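Local atomic coordinates of geranylgeranyl pyrophosphate synthase (Geoglobus acetivorans, PDB entry 5JFQ), a protein that catalyses the magnesium-dependent, stepwise addition of three isopentenyl diphosphate molecules to dimethylallyl diphosphate, giving mainly geranylgeranyl diphosphate and smaller amounts of farnesyl diphosphate. Residues B[44-49]-B[72-77]; B[163-168]-B[240-245]; B[215-220]-B[232-237]. All coordinates share one frame; numbering follows the deposited sequence.

Contact 1 of 3, residues B[44-49]-B[72-77]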
ATOM      1  N   GLY B  44     -17.837  -5.419  -8.820  1.00 65.50           N
ATOM      2  CA  GLY B  44     -17.295  -6.729  -9.113  1.00 68.46           C
ATOM      3  C   GLY B  44     -18.180  -7.852  -8.592  1.00 65.57           C
ATOM      4  O   GLY B  44     -19.234  -7.651  -7.988  1.00 63.63           O
ATOM      5  N   LYS B  45     -17.729  -9.079  -8.836  1.00 68.78           N
ATOM      6  CA  LYS B  45     -18.505 -10.227  -8.389  1.00 63.96           C
ATOM      7  C   LYS B  45     -18.377 -10.469  -6.886  1.00 67.87           C
ATOM      8  O   LYS B  45     -19.185 -11.221  -6.315  1.00 66.64           O
ATOM      9  CB  LYS B  45     -18.087 -11.469  -9.187  1.00 67.53           C
ATOM     10  CG  LYS B  45     -18.505 -11.403 -10.655  1.00 69.68           C
ATOM     11  CD  LYS B  45     -18.744 -12.783 -11.267  1.00 72.01           C
ATOM     12  CE  LYS B  45     -17.735 -13.111 -12.352  1.00 70.74           C
ATOM     13  NZ  LYS B  45     -18.308 -14.058 -13.350  1.00 75.11           N
ATOM     14  N   ARG B  46     -17.400  -9.829  -6.231  1.00 68.03           N
ATOM     15  CA  ARG B  46     -17.191  -9.933  -4.781  1.00 62.80           C
ATOM     16  C   ARG B  46     -16.857 -11.356  -4.354  1.00 59.85           C
ATOM     17  O   ARG B  46     -17.249 -11.790  -3.270  1.00 60.77           O
ATOM     18  CB  ARG B  46     -18.413  -9.439  -3.995  1.00 60.87           C
ATOM     19  CG  ARG B  46     -18.951  -8.097  -4.441  1.00 59.93           C
ATOM     20  CD  ARG B  46     -18.068  -6.985  -3.954  1.00 61.91           C
ATOM     21  NE  ARG B  46     -18.467  -5.699  -4.507  1.00 59.84           N
ATOM     22  CZ  ARG B  46     -17.688  -4.949  -5.268  1.00 57.65           C
ATOM     23  NH1 ARG B  46     -16.459  -5.351  -5.550  1.00 62.12           N
ATOM     24  NH2 ARG B  46     -18.132  -3.792  -5.737  1.00 61.61           N
ATOM     25  N   LEU B  47     -16.136 -12.091  -5.198  1.00 58.49           N
ATOM     26  CA  LEU B  47     -15.938 -13.515  -4.962  1.00 55.88           C
ATOM     27  C   LEU B  47     -15.270 -13.773  -3.617  1.00 61.31           C
ATOM     28  O   LEU B  47     -15.808 -14.499  -2.766  1.00 62.08           O
ATOM     29  CB  LEU B  47     -15.110 -14.103  -6.089  1.00 55.09           C
ATOM     30  CG  LEU B  47     -15.113 -15.617  -6.224  1.00 63.65           C
ATOM     31  CD1 LEU B  47     -16.512 -16.148  -6.027  1.00 62.29           C
ATOM     32  CD2 LEU B  47     -14.623 -15.948  -7.626  1.00 70.82           C
ATOM     33  N   ARG B  48     -14.088 -13.183  -3.415  1.00 60.82           N
ATOM     34  CA  ARG B  48     -13.317 -13.425  -2.194  1.00 62.14           C
ATOM     35  C   ARG B  48     -14.077 -13.063  -0.917  1.00 60.74           C
ATOM     36  O   ARG B  48     -14.049 -13.861   0.037  1.00 58.16           O
ATOM     37  CB  ARG B  48     -11.979 -12.686  -2.308  1.00 59.26           C
ATOM     38  CG  ARG B  48     -11.260 -12.969  -3.615  1.00 56.30           C
ATOM     39  CD  ARG B  48     -10.330 -11.838  -4.036  1.00 55.65           C
ATOM     40  NE  ARG B  48      -9.142 -12.366  -4.705  1.00 59.87           N
ATOM     41  CZ  ARG B  48      -9.028 -12.507  -6.025  1.00 64.00           C
ATOM     42  NH1 ARG B  48     -10.050 -12.140  -6.797  1.00 56.39           N
ATOM     43  NH2 ARG B  48      -7.900 -13.006  -6.568  1.00 55.12           N
ATOM     44  N   PRO B  49     -14.754 -11.911  -0.817  1.00 57.50           N
ATOM     45  CA  PRO B  49     -15.625 -11.681   0.350  1.00 60.70           C
ATOM     46  C   PRO B  49     -16.591 -12.822   0.628  1.00 64.08           C
ATOM     47  O   PRO B  49     -16.739 -13.243   1.786  1.00 58.85           O
ATOM     48  CB  PRO B  49     -16.378 -10.398  -0.033  1.00 61.89           C
ATOM     49  CG  PRO B  49     -15.510  -9.716  -1.003  1.00 55.86           C
ATOM     50  CD  PRO B  49     -14.679 -10.729  -1.690  1.00 54.17           C
ATOM     51  N   ALA B  72     -12.166  -6.245   3.949  1.00 50.62           N
ATOM     52  CA  ALA B  72     -10.757  -5.884   3.841  1.00 52.38           C
ATOM     53  C   ALA B  72     -10.099  -6.579   2.665  1.00 52.06           C
ATOM     54  O   ALA B  72      -9.333  -5.961   1.919  1.00 51.23           O
ATOM     55  CB  ALA B  72     -10.006  -6.212   5.129  1.00 48.06           C
ATOM     56  N   ILE B  73     -10.382  -7.862   2.487  1.00 52.28           N
ATOM     57  CA  ILE B  73      -9.790  -8.598   1.384  1.00 51.03           C
ATOM     58  C   ILE B  73     -10.310  -8.083   0.045  1.00 52.51           C
ATOM     59  O   ILE B  73      -9.541  -7.946  -0.916  1.00 54.06           O
ATOM     60  CB  ILE B  73     -10.043 -10.095   1.584  1.00 51.82           C
ATOM     61  CG1 ILE B  73      -9.219 -10.558   2.781  1.00 48.76           C
ATOM     62  CG2 ILE B  73      -9.729 -10.869   0.307  1.00 57.30           C
ATOM     63  CD1 ILE B  73      -9.091 -12.035   2.885  1.00 57.46           C
ATOM     64  N   GLU B  74     -11.604  -7.760  -0.042  1.00 49.97           N
ATOM     65  CA  GLU B  74     -12.115  -7.178  -1.282  1.00 53.27           C
ATOM     66  C   GLU B  74     -11.437  -5.852  -1.572  1.00 53.97           C
ATOM     67  O   GLU B  74     -11.162  -5.521  -2.733  1.00 54.91           O
ATOM     68  CB  GLU B  74     -13.627  -6.973  -1.218  1.00 54.21           C
ATOM     69  CG  GLU B  74     -14.226  -6.350  -2.485  1.00 55.85           C
ATOM     70  CD  GLU B  74     -14.249  -7.298  -3.679  1.00 55.02           C
ATOM     71  OE1 GLU B  74     -13.887  -8.474  -3.518  1.00 56.97           O
ATOM     72  OE2 GLU B  74     -14.627  -6.868  -4.785  1.00 57.29           O
ATOM     73  N   THR B  75     -11.147  -5.090  -0.519  1.00 50.67           N
ATOM     74  CA  THR B  75     -10.438  -3.831  -0.678  1.00 50.71           C
ATOM     75  C   THR B  75      -9.036  -4.060  -1.233  1.00 49.07           C
ATOM     76  O   THR B  75      -8.603  -3.356  -2.156  1.00 49.17           O
ATOM     77  CB  THR B  75     -10.410  -3.108   0.669  1.00 48.76           C
ATOM     78  OG1 THR B  75     -11.725  -3.138   1.234  1.00 42.60           O
ATOM     79  CG2 THR B  75      -9.954  -1.659   0.516  1.00 45.05           C
ATOM     80  N   VAL B  76      -8.320  -5.052  -0.695  1.00 47.66           N
ATOM     81  CA  VAL B  76      -7.038  -5.441  -1.276  1.00 53.26           C
ATOM     82  C   VAL B  76      -7.212  -5.791  -2.747  1.00 51.14           C
ATOM     83  O   VAL B  76      -6.450  -5.327  -3.606  1.00 48.47           O
ATOM     84  CB  VAL B  76      -6.409  -6.616  -0.504  1.00 49.86           C
ATOM     85  CG1 VAL B  76      -5.236  -7.199  -1.318  1.00 42.19           C
ATOM     86  CG2 VAL B  76      -5.938  -6.160   0.863  1.00 44.16           C
ATOM     87  N   HIS B  77      -8.218  -6.577  -3.047  1.00 51.40           N
ATOM     88  CA  HIS B  77      -8.425  -6.965  -4.401  1.00 51.41           C
ATOM     89  C   HIS B  77      -8.601  -5.769  -5.270  1.00 52.78           C
ATOM     90  O   HIS B  77      -8.037  -5.713  -6.316  1.00 51.92           O
ATOM     91  CB  HIS B  77      -9.592  -7.921  -4.531  1.00 52.57           C
ATOM     92  CG  HIS B  77      -9.808  -8.431  -5.919  1.00 58.55           C
ATOM     93  ND1 HIS B  77      -8.843  -9.104  -6.622  1.00 52.31           N
ATOM     94  CD2 HIS B  77     -10.873  -8.344  -6.739  1.00 52.64           C
ATOM     95  CE1 HIS B  77      -9.306  -9.413  -7.812  1.00 55.18           C
ATOM     96  NE2 HIS B  77     -10.535  -8.964  -7.905  1.00 56.48           N
TER

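Contact 2 of 3, residues B[163-168]-B[240-245]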
ATOM      1  N   VAL B 163       9.040 -19.789 -20.042  1.00 71.25           N
ATOM      2  CA  VAL B 163       8.909 -20.055 -18.623  1.00 73.24           C
ATOM      3  C   VAL B 163       8.307 -21.444 -18.459  1.00 68.87           C
ATOM      4  O   VAL B 163       7.434 -21.857 -19.235  1.00 61.61           O
ATOM      5  CB  VAL B 163       8.071 -18.965 -17.909  1.00 74.20           C
ATOM      6  CG1 VAL B 163       8.748 -17.613 -18.057  1.00 69.66           C
ATOM      7  CG2 VAL B 163       6.666 -18.878 -18.469  1.00 71.46           C
ATOM      8  N   GLY B 164       8.815 -22.179 -17.473  1.00 66.84           N
ATOM      9  CA  GLY B 164       8.276 -23.486 -17.178  1.00 72.77           C
ATOM     10  C   GLY B 164       6.947 -23.422 -16.448  1.00 74.13           C
ATOM     11  O   GLY B 164       6.575 -22.402 -15.859  1.00 76.41           O
ATOM     12  N   GLU B 165       6.221 -24.543 -16.502  1.00 69.59           N
ATOM     13  CA  GLU B 165       4.945 -24.648 -15.798  1.00 77.74           C
ATOM     14  C   GLU B 165       5.107 -24.320 -14.314  1.00 73.19           C
ATOM     15  O   GLU B 165       4.279 -23.606 -13.735  1.00 66.83           O
ATOM     16  CB  GLU B 165       4.359 -26.052 -15.988  1.00 73.12           C
ATOM     17  CG  GLU B 165       3.012 -26.275 -15.311  1.00 80.21           C
ATOM     18  CD  GLU B 165       2.340 -27.583 -15.718  1.00 86.00           C
ATOM     19  OE1 GLU B 165       2.369 -28.564 -14.934  1.00 87.89           O
ATOM     20  OE2 GLU B 165       1.774 -27.625 -16.831  1.00 89.21           O
ATOM     21  N   SER B 166       6.185 -24.806 -13.698  1.00 74.39           N
ATOM     22  CA  SER B 166       6.416 -24.574 -12.276  1.00 74.91           C
ATOM     23  C   SER B 166       6.473 -23.082 -11.957  1.00 74.25           C
ATOM     24  O   SER B 166       5.627 -22.569 -11.215  1.00 69.13           O
ATOM     25  CB  SER B 166       7.698 -25.283 -11.841  1.00 79.45           C
ATOM     26  OG  SER B 166       7.638 -26.660 -12.174  1.00 83.48           O
ATOM     27  N   GLU B 167       7.465 -22.370 -12.516  1.00 72.64           N
ATOM     28  CA  GLU B 167       7.550 -20.924 -12.321  1.00 68.47           C
ATOM     29  C   GLU B 167       6.203 -20.267 -12.562  1.00 70.14           C
ATOM     30  O   GLU B 167       5.736 -19.463 -11.744  1.00 71.69           O
ATOM     31  CB  GLU B 167       8.579 -20.285 -13.255  1.00 68.68           C
ATOM     32  CG  GLU B 167       9.812 -21.082 -13.548  1.00 76.47           C
ATOM     33  CD  GLU B 167      10.648 -20.398 -14.601  1.00 78.75           C
ATOM     34  OE1 GLU B 167      10.440 -19.177 -14.790  1.00 78.73           O
ATOM     35  OE2 GLU B 167      11.486 -21.076 -15.243  1.00 75.50           O
ATOM     36  N   TYR B 168       5.560 -20.606 -13.685  1.00 66.85           N
ATOM     37  CA  TYR B 168       4.273 -19.998 -13.997  1.00 66.51           C
ATOM     38  C   TYR B 168       3.249 -20.299 -12.911  1.00 65.92           C
ATOM     39  O   TYR B 168       2.445 -19.434 -12.549  1.00 61.45           O
ATOM     40  CB  TYR B 168       3.762 -20.499 -15.347  1.00 57.21           C
ATOM     41  CG  TYR B 168       2.283 -20.276 -15.551  1.00 61.27           C
ATOM     42  CD1 TYR B 168       1.349 -21.231 -15.152  1.00 63.92           C
ATOM     43  CD2 TYR B 168       1.813 -19.105 -16.128  1.00 62.61           C
ATOM     44  CE1 TYR B 168      -0.011 -21.024 -15.320  1.00 60.03           C
ATOM     45  CE2 TYR B 168       0.454 -18.896 -16.305  1.00 63.32           C
ATOM     46  CZ  TYR B 168      -0.449 -19.858 -15.898  1.00 63.16           C
ATOM     47  OH  TYR B 168      -1.798 -19.660 -16.069  1.00 73.07           O
ATOM     48  N   LYS B 240       1.384 -15.183 -21.475  1.00 84.23           N
ATOM     49  CA  LYS B 240       1.863 -16.556 -21.307  1.00 83.71           C
ATOM     50  C   LYS B 240       0.957 -17.275 -20.310  1.00 83.45           C
ATOM     51  O   LYS B 240       1.070 -17.100 -19.094  1.00 80.10           O
ATOM     52  CB  LYS B 240       3.323 -16.577 -20.866  1.00 76.08           C
ATOM     53  CG  LYS B 240       4.280 -16.710 -22.025  1.00 84.33           C
ATOM     54  CD  LYS B 240       5.731 -16.617 -21.583  1.00 80.79           C
ATOM     55  CE  LYS B 240       6.681 -16.510 -22.779  1.00 76.59           C
ATOM     56  NZ  LYS B 240       6.697 -17.740 -23.635  1.00 89.26           N
ATOM     57  N   THR B 241       0.055 -18.084 -20.840  1.00 85.39           N
ATOM     58  CA  THR B 241      -0.914 -18.853 -20.089  1.00 80.54           C
ATOM     59  C   THR B 241      -0.396 -20.279 -19.941  1.00 78.42           C
ATOM     60  O   THR B 241       0.671 -20.633 -20.448  1.00 78.27           O
ATOM     61  CB  THR B 241      -2.263 -18.806 -20.807  1.00 82.45           C
ATOM     62  OG1 THR B 241      -2.046 -19.018 -22.210  1.00 90.47           O
ATOM     63  CG2 THR B 241      -2.893 -17.436 -20.640  1.00 79.43           C
ATOM     64  N   LEU B 242      -1.153 -21.104 -19.220  1.00 75.68           N
ATOM     65  CA  LEU B 242      -0.778 -22.507 -19.088  1.00 75.97           C
ATOM     66  C   LEU B 242      -0.904 -23.250 -20.412  1.00 79.23           C
ATOM     67  O   LEU B 242      -0.156 -24.204 -20.660  1.00 76.10           O
ATOM     68  CB  LEU B 242      -1.642 -23.184 -18.030  1.00 75.32           C
ATOM     69  CG  LEU B 242      -1.222 -24.615 -17.709  1.00 75.51           C
ATOM     70  CD1 LEU B 242       0.278 -24.657 -17.424  1.00 68.84           C
ATOM     71  CD2 LEU B 242      -2.028 -25.173 -16.541  1.00 73.49           C
ATOM     72  N   ILE B 243      -1.851 -22.837 -21.261  1.00 82.52           N
ATOM     73  CA  ILE B 243      -2.029 -23.460 -22.574  1.00 87.18           C
ATOM     74  C   ILE B 243      -0.785 -23.254 -23.432  1.00 84.64           C
ATOM     75  O   ILE B 243      -0.150 -24.214 -23.882  1.00 81.04           O
ATOM     76  CB  ILE B 243      -3.287 -22.902 -23.269  1.00 87.37           C
ATOM     77  CG1 ILE B 243      -3.420 -21.412 -22.977  1.00 89.21           C
ATOM     78  CG2 ILE B 243      -4.536 -23.635 -22.831  1.00 86.63           C
ATOM     79  CD1 ILE B 243      -4.526 -20.704 -23.697  1.00 93.47           C
ATOM     80  N   VAL B 244      -0.416 -21.990 -23.659  1.00 82.11           N
ATOM     81  CA  VAL B 244       0.744 -21.689 -24.483  1.00 83.72           C
ATOM     82  C   VAL B 244       2.037 -22.186 -23.853  1.00 83.15           C
ATOM     83  O   VAL B 244       3.058 -22.258 -24.541  1.00 88.33           O
ATOM     84  CB  VAL B 244       0.853 -20.177 -24.781  1.00 84.19           C
ATOM     85  CG1 VAL B 244      -0.415 -19.660 -25.455  1.00 87.61           C
ATOM     86  CG2 VAL B 244       1.146 -19.396 -23.521  1.00 85.01           C
ATOM     87  N   ILE B 245       2.042 -22.533 -22.569  1.00 79.24           N
ATOM     88  CA  ILE B 245       3.274 -23.073 -22.006  1.00 83.06           C
ATOM     89  C   ILE B 245       3.382 -24.557 -22.310  1.00 82.58           C
ATOM     90  O   ILE B 245       4.470 -25.058 -22.624  1.00 83.32           O
ATOM     91  CB  ILE B 245       3.369 -22.771 -20.500  1.00 73.17           C
ATOM     92  CG1 ILE B 245       3.677 -21.292 -20.310  1.00 75.07           C
ATOM     93  CG2 ILE B 245       4.479 -23.570 -19.852  1.00 63.99           C
ATOM     94  CD1 ILE B 245       3.698 -20.866 -18.888  1.00 73.84           C
TER

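Contact 3 of 3, residues B[215-220]-B[232-237]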
ATOM      1  N   HIS B 215      -8.929 -21.426 -15.767  1.00 75.30           N
ATOM      2  CA  HIS B 215     -10.189 -21.321 -16.488  1.00 79.77           C
ATOM      3  C   HIS B 215     -10.389 -19.927 -17.070  1.00 79.56           C
ATOM      4  O   HIS B 215     -11.019 -19.784 -18.121  1.00 77.95           O
ATOM      5  CB  HIS B 215     -11.358 -21.691 -15.586  1.00 74.51           C
ATOM      6  CG  HIS B 215     -12.621 -21.957 -16.339  1.00 81.71           C
ATOM      7  ND1 HIS B 215     -13.718 -21.124 -16.276  1.00 85.65           N
ATOM      8  CD2 HIS B 215     -12.950 -22.949 -17.199  1.00 82.63           C
ATOM      9  CE1 HIS B 215     -14.673 -21.597 -17.057  1.00 85.59           C
ATOM     10  NE2 HIS B 215     -14.232 -22.705 -17.628  1.00 87.35           N
ATOM     11  N   ASP B 216      -9.861 -18.891 -16.415  1.00 80.23           N
ATOM     12  CA  ASP B 216     -10.037 -17.542 -16.941  1.00 78.79           C
ATOM     13  C   ASP B 216      -9.186 -17.324 -18.185  1.00 78.64           C
ATOM     14  O   ASP B 216      -9.511 -16.475 -19.022  1.00 74.83           O
ATOM     15  CB  ASP B 216      -9.702 -16.508 -15.862  1.00 75.78           C
ATOM     16  CG  ASP B 216     -10.467 -15.198 -16.036  1.00 77.62           C
ATOM     17  OD1 ASP B 216     -11.702 -15.217 -16.234  1.00 69.60           O
ATOM     18  OD2 ASP B 216      -9.813 -14.135 -15.988  1.00 87.47           O
ATOM     19  N   ASP B 217      -8.092 -18.077 -18.316  1.00 78.56           N
ATOM     20  CA  ASP B 217      -7.301 -18.039 -19.537  1.00 81.12           C
ATOM     21  C   ASP B 217      -7.942 -18.873 -20.636  1.00 84.33           C
ATOM     22  O   ASP B 217      -7.786 -18.562 -21.825  1.00 84.10           O
ATOM     23  CB  ASP B 217      -5.885 -18.533 -19.250  1.00 80.65           C
ATOM     24  CG  ASP B 217      -5.228 -17.774 -18.117  1.00 79.21           C
ATOM     25  OD1 ASP B 217      -5.616 -16.606 -17.896  1.00 73.60           O
ATOM     26  OD2 ASP B 217      -4.332 -18.346 -17.453  1.00 81.22           O
ATOM     27  N   LEU B 218      -8.658 -19.931 -20.251  1.00 81.56           N
ATOM     28  CA  LEU B 218      -9.405 -20.720 -21.214  1.00 78.27           C
ATOM     29  C   LEU B 218     -10.552 -19.926 -21.810  1.00 83.33           C
ATOM     30  O   LEU B 218     -10.844 -20.071 -23.000  1.00 91.40           O
ATOM     31  CB  LEU B 218      -9.925 -21.988 -20.549  1.00 82.22           C
ATOM     32  CG  LEU B 218      -8.843 -23.000 -20.197  1.00 84.62           C
ATOM     33  CD1 LEU B 218      -9.383 -24.083 -19.250  1.00 82.15           C
ATOM     34  CD2 LEU B 218      -8.322 -23.590 -21.486  1.00 75.57           C
ATOM     35  N   LEU B 219     -11.203 -19.073 -21.013  1.00 82.76           N
ATOM     36  CA  LEU B 219     -12.356 -18.309 -21.489  1.00 84.91           C
ATOM     37  C   LEU B 219     -12.007 -17.339 -22.616  1.00 87.35           C
ATOM     38  O   LEU B 219     -12.923 -16.808 -23.256  1.00 87.72           O
ATOM     39  CB  LEU B 219     -13.004 -17.535 -20.332  1.00 84.72           C
ATOM     40  CG  LEU B 219     -13.880 -18.284 -19.314  1.00 87.82           C
ATOM     41  CD1 LEU B 219     -14.430 -17.326 -18.260  1.00 83.16           C
ATOM     42  CD2 LEU B 219     -15.024 -19.042 -19.990  1.00 88.01           C
ATOM     43  N   ASP B 220     -10.719 -17.094 -22.869  1.00 83.81           N
ATOM     44  CA  ASP B 220     -10.282 -16.279 -23.996  1.00 87.38           C
ATOM     45  C   ASP B 220     -10.162 -17.094 -25.286  1.00 90.00           C
ATOM     46  O   ASP B 220     -10.338 -16.554 -26.389  1.00 83.58           O
ATOM     47  CB  ASP B 220      -8.949 -15.617 -23.644  1.00 84.04           C
ATOM     48  CG  ASP B 220      -8.493 -14.637 -24.691  1.00 87.40           C
ATOM     49  OD1 ASP B 220      -7.524 -14.955 -25.413  1.00 85.19           O
ATOM     50  OD2 ASP B 220      -9.109 -13.550 -24.792  1.00 89.19           O
ATOM     51  N   GLY B 232      -9.712 -14.361 -28.720  1.00 81.02           N
ATOM     52  CA  GLY B 232      -8.337 -14.219 -29.166  1.00 75.71           C
ATOM     53  C   GLY B 232      -7.316 -13.393 -28.401  1.00 84.26           C
ATOM     54  O   GLY B 232      -6.115 -13.617 -28.583  1.00 85.61           O
ATOM     55  N   SER B 233      -7.747 -12.462 -27.540  1.00 85.14           N
ATOM     56  CA  SER B 233      -6.858 -11.378 -27.111  1.00 84.56           C
ATOM     57  C   SER B 233      -5.606 -11.868 -26.376  1.00 81.90           C
ATOM     58  O   SER B 233      -4.536 -11.270 -26.534  1.00 76.84           O
ATOM     59  CB  SER B 233      -7.632 -10.379 -26.249  1.00 84.98           C
ATOM     60  OG  SER B 233      -8.602  -9.697 -27.033  1.00 85.90           O
ATOM     61  N   ASP B 234      -5.703 -12.941 -25.576  1.00 83.86           N
ATOM     62  CA  ASP B 234      -4.537 -13.389 -24.808  1.00 85.07           C
ATOM     63  C   ASP B 234      -3.342 -13.672 -25.715  1.00 82.28           C
ATOM     64  O   ASP B 234      -2.195 -13.380 -25.360  1.00 79.89           O
ATOM     65  CB  ASP B 234      -4.872 -14.635 -23.978  1.00 83.61           C
ATOM     66  CG  ASP B 234      -5.486 -14.296 -22.623  1.00 87.74           C
ATOM     67  OD1 ASP B 234      -5.216 -13.190 -22.114  1.00 90.37           O
ATOM     68  OD2 ASP B 234      -6.231 -15.134 -22.063  1.00 79.62           O
ATOM     69  N   ILE B 235      -3.586 -14.230 -26.894  1.00 78.93           N
ATOM     70  CA  ILE B 235      -2.455 -14.619 -27.722  1.00 83.18           C
ATOM     71  C   ILE B 235      -1.893 -13.413 -28.462  1.00 82.93           C
ATOM     72  O   ILE B 235      -0.675 -13.212 -28.496  1.00 80.85           O
ATOM     73  CB  ILE B 235      -2.853 -15.757 -28.676  1.00 85.59           C
ATOM     74  CG1 ILE B 235      -3.132 -17.041 -27.883  1.00 85.67           C
ATOM     75  CG2 ILE B 235      -1.747 -16.001 -29.692  1.00 86.88           C
ATOM     76  CD1 ILE B 235      -4.569 -17.198 -27.417  1.00 82.26           C
ATOM     77  N   LEU B 236      -2.762 -12.578 -29.040  1.00 79.76           N
ATOM     78  CA  LEU B 236      -2.288 -11.340 -29.649  1.00 78.43           C
ATOM     79  C   LEU B 236      -1.477 -10.513 -28.659  1.00 81.59           C
ATOM     80  O   LEU B 236      -0.436  -9.952 -29.016  1.00 88.28           O
ATOM     81  CB  LEU B 236      -3.466 -10.529 -30.196  1.00 78.03           C
ATOM     82  CG  LEU B 236      -4.276 -11.142 -31.349  1.00 82.55           C
ATOM     83  CD1 LEU B 236      -4.980 -10.071 -32.177  1.00 78.95           C
ATOM     84  CD2 LEU B 236      -3.411 -12.018 -32.242  1.00 84.39           C
ATOM     85  N   GLU B 237      -1.926 -10.448 -27.401  1.00 85.73           N
ATOM     86  CA  GLU B 237      -1.212  -9.728 -26.351  1.00 82.56           C
ATOM     87  C   GLU B 237       0.048 -10.446 -25.889  1.00 83.90           C
ATOM     88  O   GLU B 237       0.852  -9.844 -25.169  1.00 87.75           O
ATOM     89  CB  GLU B 237      -2.136  -9.497 -25.149  1.00 80.14           C
TER

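Contact 1 of 3, residues B[44-49]-B[72-77]
Arg-46 and Glu-74 form a salt bridge, with Arg-46 NH1 donating to Glu-74 OE2 at 2.5 Å. The carboxylate is turned 75° from the guanidinium plane but meets it at the edge, where the N-H groups lie. Glu-74 reaches this far because its CG stands anti to the backbone N (chi1 179°) and the chain then bends at chi2. Arg-46 also uses NE on Asn-17 OD1, so two partners limit the rotation of its buried guanidinium. The second arginine, Arg-48, meets His-77 by stacking rather than by a hydrogen bond: its guanidinium lies on one face of the ring with centres 3.9 Å apart and planes at 17°, while NH2 bonds weakly to Thr-176 O. Its CD continues over the same ring as a CH-pi contact, 4.2 Å from the centroid. These residues belong to the GGKRLRP motif and to the helix 67-88 of the all-helical prenyl synthase fold; by similarity Lys-45, Arg-48 and His-77 bind isopentenyl diphosphate, a role suited to basic side chains. Pro-49 fits the first turn of helix 47-58, where a backbone N-H is not needed for the helix's own bonding. Its ring carbons CG and CD rest on Glu-74, with Pro-49 CG 3.3 Å from Glu-74 CB. Beyond the polar groups, Arg-48 CB meets Ile-73 CG2 at 3.9 Å, and both residues also touch Ser-183 on helix 165-190.

Contact 2 of 3, residues B[163-168]-B[240-245]
Tyr-168 reaches from helix 165-190 over the start of helix 242-249, tying together two helices of the all-helical isoprenoid synthase fold. Its CB lies 3.6 Å from Ile-245 CD1, and CG and CD2 continue along the same methyl. With CG anti to the backbone N (chi1 162°), the ring is carried across to the opposite backbone. There CE2 comes within 3.4 Å of Lys-240 O, CE1 packs at 3.8 Å on Leu-242 CB, and the hydroxyl OH ends 3.5 Å from Leu-242 N. A long, flat side chain suits this place, since it lies against both a branched aliphatic chain and the polypeptide leading into the helix. An alanine in place of Tyr-168 would probably open a gap beside Ile-245 and leave Leu-242 CB without its aromatic neighbour. No hydrogen bond joins the two segments. Ile-245 CD1 is shared, touching Val-163 CG2 as well as the tyrosine, from a direction about square to it. The amine of Lys-240 is held by Asp-161 O, while its aliphatic part runs beside the valine. Toward Leu-242, the extended Glu-165 chain brings CG to 3.8 Å from Leu-242 CD1.

Contact 3 of 3, residues B[215-220]-B[232-237]
Asp-220 supplies both acceptors that join helix 195-221 to the short helix 233-236. Its carboxylate oxygen OD1 takes the N-H of Asp-234 at 2.7 Å, with an N-H...O angle of 152°, and the donor comes from above the carboxylate plane, 44° out of it. Its backbone O accepts Gly-232 N at 3.3 Å in a more bent bond. The side chain can reach forward because its CG is anti to the backbone N (chi1 -174°). Asp-220 closes the DDLLD sequence 216-220, the second aspartate-rich motif of the prenyl synthases, and its acidic group sits at the N-terminal end of the short helix, where the first backbone N-H groups lack acceptors within the helix and would be expected to attract a carboxylate. Gly-232 holds the N-cap position with positive phi, a conformation that costs a glycine little, and its own O accepts Ile-235 N at 3.1 Å. Ser-233 OG is satisfied by Trp-231 O, two residues earlier. Asp-234 turns its carboxylate back toward the motif: its OD2 lies 3.6 Å from Asp-220 OD1 and 4.5 Å from Asp-217 OD1, so three acidic groups gather here. Asp-217 OD1 accepts a hydrogen bond from Gln-213 NE2. Asp-234, for its part, lies near Lys-239, which by similarity binds dimethylallyl diphosphate.

Contact 3, nested within the stretch of chain that contact 2 closes, has its centre about 13 Å from that of contact 2. They touch: Tyr-168 OH lies 3.2 Å from Asp-217 OD2, and Thr-241 CG2 packs 3.5 Å from Asp-217 CG. The centre of contact 1 is about 26 Å from that of contact 2 and about 23 Å from that of contact 3, though the nearest atoms of contacts 1 and 3 are about 7 Å apart, without touching. Helix 165-190 links contacts 1 and 2, since Arg-48 makes a weak hydrogen bond to Thr-176 O on that helix. Contact 1 holds residues that by similarity bind isopentenyl diphosphate; contacts 2 and 3 lie beside Gln-213 and Lys-239, likewise inferred to bind dimethylallyl diphosphate.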